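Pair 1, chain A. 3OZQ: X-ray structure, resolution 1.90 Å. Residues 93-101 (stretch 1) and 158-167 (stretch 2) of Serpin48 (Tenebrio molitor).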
# COMPACT_ATOMS: atom_id res chain seq x y z
N THR A 93 8.82 -4.34 5.00
CA THR A 93 7.55 -4.82 5.51
C THR A 93 7.77 -5.55 6.81
O THR A 93 8.79 -6.22 6.99
CB THR A 93 6.88 -5.78 4.50
OG1 THR A 93 7.55 -7.04 4.53
CG2 THR A 93 6.96 -5.22 3.11
N ALA A 94 6.83 -5.40 7.73
CA ALA A 94 6.81 -6.21 8.93
C ALA A 94 5.42 -6.78 8.99
O ALA A 94 4.49 -6.13 9.46
CB ALA A 94 7.10 -5.37 10.15
N ASN A 95 5.27 -8.00 8.47
CA ASN A 95 3.98 -8.66 8.39
C ASN A 95 4.00 -9.86 9.31
O ASN A 95 4.93 -10.68 9.28
CB ASN A 95 3.65 -9.09 6.96
CG ASN A 95 3.56 -7.92 5.99
OD1 ASN A 95 3.49 -8.10 4.76
ND2 ASN A 95 3.56 -6.70 6.53
N LYS A 96 2.97 -9.98 10.13
CA LYS A 96 2.92 -11.06 11.10
C LYS A 96 1.50 -11.48 11.41
O LYS A 96 0.56 -10.68 11.37
CB LYS A 96 3.63 -10.62 12.38
CG LYS A 96 3.44 -11.57 13.52
CD LYS A 96 4.68 -12.32 13.85
CE LYS A 96 5.68 -11.44 14.52
NZ LYS A 96 6.57 -12.29 15.37
N ILE A 97 1.33 -12.77 11.70
CA ILE A 97 0.04 -13.29 12.10
C ILE A 97 0.21 -13.78 13.51
O ILE A 97 0.84 -14.80 13.74
CB ILE A 97 -0.42 -14.42 11.17
CG1 ILE A 97 -0.66 -13.88 9.75
CG2 ILE A 97 -1.69 -15.07 11.70
CD1 ILE A 97 -1.42 -14.84 8.85
N TYR A 98 -0.31 -13.01 14.47
CA TYR A 98 -0.26 -13.40 15.88
C TYR A 98 -1.49 -14.22 16.23
O TYR A 98 -2.60 -13.82 15.89
CB TYR A 98 -0.20 -12.18 16.78
CG TYR A 98 1.14 -11.50 16.81
CD1 TYR A 98 2.13 -11.89 17.70
CD2 TYR A 98 1.42 -10.46 15.93
CE1 TYR A 98 3.35 -11.25 17.73
CE2 TYR A 98 2.64 -9.82 15.95
CZ TYR A 98 3.60 -10.21 16.85
OH TYR A 98 4.81 -9.57 16.86
N VAL A 99 -1.28 -15.33 16.94
CA VAL A 99 -2.34 -16.29 17.25
C VAL A 99 -2.51 -16.58 18.77
O VAL A 99 -1.54 -16.68 19.51
CB VAL A 99 -2.13 -17.61 16.47
CG1 VAL A 99 -3.25 -18.58 16.75
CG2 VAL A 99 -2.03 -17.31 14.95
N LYS A 100 -3.76 -16.69 19.20
CA LYS A 100 -4.14 -16.91 20.60
C LYS A 100 -3.30 -18.04 21.21
O LYS A 100 -3.18 -19.09 20.58
CB LYS A 100 -5.63 -17.27 20.62
CG LYS A 100 -6.31 -17.39 21.97
CD LYS A 100 -7.79 -17.68 21.75
CE LYS A 100 -8.49 -18.19 23.02
NZ LYS A 100 -8.71 -17.12 24.05
N THR A 101 -2.71 -17.83 22.39
CA THR A 101 -1.74 -18.81 22.93
C THR A 101 -2.32 -20.21 23.04
O THR A 101 -1.60 -21.20 22.88
CB THR A 101 -1.06 -18.42 24.30
OG1 THR A 101 -1.95 -17.63 25.12
CG2 THR A 101 0.23 -17.64 24.08
N ASN A 158 -9.43 -7.94 22.82
CA ASN A 158 -10.42 -8.34 23.82
C ASN A 158 -10.39 -9.82 24.10
O ASN A 158 -9.61 -10.58 23.52
CB ASN A 158 -11.82 -7.89 23.40
CG ASN A 158 -12.25 -8.49 22.09
OD1 ASN A 158 -12.03 -9.68 21.84
ND2 ASN A 158 -12.86 -7.68 21.24
N ASN A 159 -11.26 -10.25 25.02
CA ASN A 159 -11.31 -11.65 25.42
C ASN A 159 -11.51 -12.58 24.23
O ASN A 159 -11.13 -13.75 24.28
CB ASN A 159 -12.35 -11.90 26.53
CG ASN A 159 -13.65 -11.12 26.32
OD1 ASN A 159 -14.69 -11.70 26.00
ND2 ASN A 159 -13.60 -9.81 26.54
N LEU A 160 -12.10 -12.07 23.15
CA LEU A 160 -12.30 -12.88 21.95
C LEU A 160 -11.23 -12.74 20.85
O LEU A 160 -11.38 -13.31 19.78
CB LEU A 160 -13.67 -12.60 21.34
CG LEU A 160 -14.85 -13.38 21.91
CD1 LEU A 160 -16.07 -13.14 21.03
CD2 LEU A 160 -14.53 -14.86 22.00
N THR A 161 -10.16 -12.01 21.10
CA THR A 161 -9.13 -11.87 20.08
C THR A 161 -8.50 -13.24 19.85
O THR A 161 -8.01 -13.86 20.79
CB THR A 161 -8.05 -10.82 20.45
OG1 THR A 161 -8.68 -9.56 20.68
CG2 THR A 161 -7.05 -10.66 19.30
N ARG A 162 -8.55 -13.70 18.60
CA ARG A 162 -8.09 -15.04 18.21
C ARG A 162 -6.95 -15.02 17.20
O ARG A 162 -5.93 -15.67 17.40
CB ARG A 162 -9.26 -15.86 17.65
CG ARG A 162 -10.03 -16.67 18.73
CD ARG A 162 -11.52 -16.84 18.40
NE ARG A 162 -12.22 -15.55 18.30
CZ ARG A 162 -13.49 -15.42 17.89
NH1 ARG A 162 -14.18 -16.50 17.55
NH2 ARG A 162 -14.05 -14.23 17.82
N VAL A 163 -7.13 -14.30 16.10
CA VAL A 163 -6.03 -14.07 15.15
C VAL A 163 -5.95 -12.61 14.72
O VAL A 163 -6.96 -12.01 14.32
CB VAL A 163 -6.15 -14.93 13.88
CG1 VAL A 163 -5.04 -14.58 12.88
CG2 VAL A 163 -6.11 -16.42 14.23
N VAL A 164 -4.74 -12.06 14.80
CA VAL A 164 -4.51 -10.69 14.38
C VAL A 164 -3.47 -10.68 13.27
O VAL A 164 -2.38 -11.23 13.44
CB VAL A 164 -4.02 -9.82 15.56
CG1 VAL A 164 -3.67 -8.42 15.07
CG2 VAL A 164 -5.09 -9.78 16.64
N LEU A 165 -3.84 -10.06 12.15
CA LEU A 165 -2.91 -9.79 11.04
C LEU A 165 -2.32 -8.40 11.20
O LEU A 165 -3.05 -7.41 11.23
CB LEU A 165 -3.61 -9.84 9.68
CG LEU A 165 -4.44 -11.03 9.19
CD1 LEU A 165 -4.14 -11.34 7.73
CD2 LEU A 165 -4.34 -12.27 10.06
N ILE A 166 -1.00 -8.33 11.29
CA ILE A 166 -0.30 -7.06 11.36
C ILE A 166 0.45 -6.85 10.05
O ILE A 166 1.09 -7.77 9.55
CB ILE A 166 0.75 -7.10 12.48
CG1 ILE A 166 0.05 -7.03 13.83
CG2 ILE A 166 1.71 -5.96 12.32
CD1 ILE A 166 -1.13 -6.10 13.84
N ASN A 167 0.38 -5.63 9.52
CA ASN A 167 0.96 -5.31 8.19
C ASN A 167 1.52 -3.90 8.13
O ASN A 167 0.81 -2.96 7.82
CB ASN A 167 -0.13 -5.48 7.13
CG ASN A 167 0.35 -5.22 5.71
OD1 ASN A 167 1.55 -5.24 5.42
ND2 ASN A 167 -0.59 -5.03 4.81
O HOH W 1 -7.89 -14.03 23.44

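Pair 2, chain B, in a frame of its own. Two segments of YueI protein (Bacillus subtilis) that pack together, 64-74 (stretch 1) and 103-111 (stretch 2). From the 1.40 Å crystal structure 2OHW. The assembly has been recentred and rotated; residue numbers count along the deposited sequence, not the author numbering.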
# COMPACT_ATOMS: atom_id res chain seq x y z
N ASN B 64 -6.46 6.40 -13.27
CA ASN B 64 -5.08 6.88 -13.24
C ASN B 64 -4.40 6.59 -11.91
O ASN B 64 -3.90 7.49 -11.23
CB ASN B 64 -5.03 8.37 -13.61
CG ASN B 64 -5.55 8.64 -15.02
OD1 ASN B 64 -6.13 9.69 -15.29
ND2 ASN B 64 -5.36 7.68 -15.92
N VAL B 65 -4.41 5.32 -11.53
CA VAL B 65 -3.64 4.86 -10.38
C VAL B 65 -2.54 3.92 -10.85
O VAL B 65 -2.58 3.41 -11.98
CB VAL B 65 -4.51 4.16 -9.30
CG1 VAL B 65 -5.58 5.11 -8.74
CG2 VAL B 65 -5.12 2.85 -9.81
N THR B 66 -1.57 3.71 -9.98
CA THR B 66 -0.51 2.73 -10.19
C THR B 66 -0.50 1.77 -9.01
O THR B 66 -0.72 2.18 -7.87
CB THR B 66 0.86 3.42 -10.31
OG1 THR B 66 0.80 4.40 -11.36
CG2 THR B 66 1.98 2.42 -10.62
N LEU B 67 -0.22 0.51 -9.30
CA LEU B 67 0.04 -0.47 -8.26
C LEU B 67 1.54 -0.50 -7.92
O LEU B 67 2.37 -0.92 -8.74
CB LEU B 67 -0.45 -1.85 -8.73
CG LEU B 67 -0.08 -3.02 -7.83
CD1 LEU B 67 -0.78 -2.88 -6.50
CD2 LEU B 67 -0.44 -4.35 -8.50
N LEU B 68 1.90 -0.03 -6.73
CA LEU B 68 3.27 -0.03 -6.24
C LEU B 68 3.48 -1.28 -5.38
O LEU B 68 2.65 -1.56 -4.49
CB LEU B 68 3.54 1.22 -5.40
CG LEU B 68 3.30 2.58 -6.07
CD1 LEU B 68 3.60 3.72 -5.10
CD2 LEU B 68 4.16 2.72 -7.33
N ILE B 69 4.57 -2.01 -5.64
CA ILE B 69 4.85 -3.28 -4.97
C ILE B 69 6.22 -3.19 -4.33
O ILE B 69 7.19 -2.78 -4.96
CB ILE B 69 4.85 -4.42 -6.00
CG1 ILE B 69 3.47 -4.57 -6.62
CG2 ILE B 69 5.30 -5.74 -5.35
CD1 ILE B 69 3.51 -5.28 -7.98
N ASN B 70 6.31 -3.60 -3.07
CA ASN B 70 7.55 -3.64 -2.34
C ASN B 70 8.46 -4.75 -2.88
O ASN B 70 8.13 -5.92 -2.75
CB ASN B 70 7.24 -3.91 -0.86
CG ASN B 70 8.44 -3.74 0.02
OD1 ASN B 70 9.57 -3.99 -0.39
ND2 ASN B 70 8.19 -3.34 1.27
N GLY B 71 9.61 -4.37 -3.45
CA GLY B 71 10.57 -5.31 -4.03
C GLY B 71 11.20 -6.28 -3.05
O GLY B 71 11.88 -7.23 -3.48
N GLU B 72 10.99 -6.08 -1.75
CA GLU B 72 11.48 -7.08 -0.78
C GLU B 72 10.71 -8.40 -0.89
O GLU B 72 11.20 -9.45 -0.44
CB GLU B 72 11.38 -6.57 0.65
CG GLU B 72 12.10 -5.27 0.85
CD GLU B 72 13.13 -5.33 1.92
OE1 GLU B 72 12.99 -6.13 2.87
OE2 GLU B 72 14.10 -4.55 1.82
N LEU B 73 9.48 -8.31 -1.42
CA LEU B 73 8.62 -9.47 -1.61
C LEU B 73 9.07 -10.29 -2.82
O LEU B 73 9.56 -9.73 -3.80
CB LEU B 73 7.18 -9.01 -1.83
CG LEU B 73 6.50 -8.35 -0.62
CD1 LEU B 73 5.18 -7.73 -1.10
CD2 LEU B 73 6.25 -9.39 0.45
N GLN B 74 8.90 -11.60 -2.74
CA GLN B 74 9.11 -12.48 -3.88
C GLN B 74 7.89 -12.47 -4.79
O GLN B 74 6.76 -12.28 -4.33
CB GLN B 74 9.38 -13.90 -3.38
CG GLN B 74 10.68 -13.99 -2.60
CD GLN B 74 11.02 -15.39 -2.15
OE1 GLN B 74 10.39 -16.36 -2.56
NE2 GLN B 74 12.04 -15.50 -1.29
N PRO B 103 6.86 -1.46 6.35
CA PRO B 103 6.03 -2.65 6.54
C PRO B 103 4.99 -2.82 5.44
O PRO B 103 4.27 -3.81 5.44
CB PRO B 103 5.33 -2.36 7.86
CG PRO B 103 5.19 -0.88 7.87
CD PRO B 103 6.43 -0.35 7.22
N LEU B 104 4.87 -1.85 4.54
CA LEU B 104 3.84 -1.92 3.48
C LEU B 104 4.32 -2.78 2.32
O LEU B 104 5.46 -2.64 1.87
CB LEU B 104 3.43 -0.51 3.01
CG LEU B 104 2.83 0.31 4.17
CD1 LEU B 104 2.31 1.62 3.66
CD2 LEU B 104 1.73 -0.45 4.92
N GLY B 105 3.44 -3.65 1.84
CA GLY B 105 3.73 -4.57 0.73
C GLY B 105 3.23 -4.05 -0.60
O GLY B 105 3.89 -4.20 -1.62
N ILE B 106 2.06 -3.43 -0.59
CA ILE B 106 1.44 -2.91 -1.80
C ILE B 106 0.82 -1.57 -1.46
O ILE B 106 0.28 -1.40 -0.35
CB ILE B 106 0.36 -3.90 -2.33
CG1 ILE B 106 1.03 -4.96 -3.20
CG2 ILE B 106 -0.81 -3.18 -2.99
CD1 ILE B 106 0.14 -6.09 -3.59
N VAL B 107 0.98 -0.61 -2.36
CA VAL B 107 0.31 0.69 -2.25
C VAL B 107 -0.33 0.99 -3.59
O VAL B 107 0.34 0.94 -4.62
CB VAL B 107 1.29 1.83 -1.89
CG1 VAL B 107 0.61 3.19 -1.92
CG2 VAL B 107 1.92 1.59 -0.51
N ILE B 108 -1.63 1.29 -3.59
CA ILE B 108 -2.31 1.78 -4.78
C ILE B 108 -2.32 3.29 -4.66
O ILE B 108 -2.89 3.83 -3.71
CB ILE B 108 -3.73 1.21 -4.92
CG1 ILE B 108 -3.67 -0.32 -5.01
CG2 ILE B 108 -4.45 1.81 -6.15
CD1 ILE B 108 -5.01 -1.06 -4.90
N ALA B 109 -1.66 3.97 -5.59
CA ALA B 109 -1.49 5.43 -5.52
C ALA B 109 -2.06 6.08 -6.76
O ALA B 109 -1.80 5.64 -7.88
CB ALA B 109 -0.02 5.78 -5.38
N ALA B 110 -2.83 7.14 -6.55
CA ALA B 110 -3.35 7.95 -7.65
C ALA B 110 -2.29 8.93 -8.15
O ALA B 110 -1.30 9.22 -7.48
CB ALA B 110 -4.60 8.70 -7.20
N ASP B 111 -2.51 9.46 -9.35
CA ASP B 111 -1.52 10.40 -9.92
C ASP B 111 -1.77 11.84 -9.45
O ASP B 111 -0.98 12.74 -9.74
CB ASP B 111 -1.47 10.29 -11.45
CG ASP B 111 -2.76 10.74 -12.11
OD1 ASP B 111 -3.80 10.76 -11.43
OD2 ASP B 111 -2.72 11.08 -13.31
O HOH W 2 -5.63 11.76 -12.95

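The sharpest difference lies where stretch 1 leaves the sheet, at the matched positions K100(A) and N70(B). Both backbones make the same bond there: K100(A) N donates to R162(A) O at 3.0 Å, and N70(B) N to G105(B) O at 2.9 Å. The side chains then diverge. The N70(B) CA-to-CB bond points toward stretch 2, and N70(B) ND2 donates to L104(B) O at 2.9 Å with an angle of 172°. K100(A), extended through chi1 to chi3 (all t), runs past R162(A), with K100(A) CD 3.9 Å from R162(A) CG. It reaches the carbonyl of T161(A), the counterpart of L104(B), through water 1, which lies 3.3 Å from K100(A) NZ and 2.7 Å from T161(A) O. One polar link is thus direct and the other water-mediated.

The frame around this difference is common. Fourteen central residues superpose with an RMSD of 0.7 Å on N, CA and C. Each pair is antiparallel, with strand directions at 176° in pair 1 and 158° in pair 2 and closest axis approaches of 4.7 and 4.6 Å. The hydrogen-bonded bridges correspond: K96(A)–I166(A) matches T66(B)–A109(B), and Y98(A)–V164(A) matches L68(B)–V107(B). Each carries two reciprocal backbone bonds, such as I166(A) N to K96(A) O at 2.8 Å and A109(B) N to T66(B) O at 3.0 Å.

On the face bearing I97(A), V99(A), V163(A) and L165(A), pair 2 places L67(B), I69(B), I106(B) and I108(B). A branched aliphatic contact persists despite the changed residues: I97(A) CG2 meets V163(A) CG1 at 3.6 Å, and L67(B) CD1 meets I106(B) CG2 at 3.5 Å.

The other face is filled differently. The ring edge of Y98(A) meets I166(A), with Y98(A) CD2 4.2 Å from I166(A) CG1. At the matched positions L68(B) CD1 lies 4.2 Å from A109(B) CB, so a leucine reaches the small alanine at the same separation.

At the far end, N95(A) and N167(A) pair through a weak bond from N95(A) ND2 to N167(A) OD1 at 2.7 Å, its angle only 116°. Their counterparts V65(B) and A110(B) make an apolar contact instead, V65(B) CG1 to A110(B) CB at 4.0 Å. The CA atoms of these two matched positions fit less closely than those at the centre of the strands.

The CA atoms of R162(A) and G105(B) lie 0.4 Å apart after superposition, yet their surroundings differ. R162(A) NE donates to L160(A) O at 2.8 Å, within its own stretch. At G105(B), an ideal CB would stand a tight 3.5 Å from L73(B) CD1, so the absent side chain leaves room for that leucine.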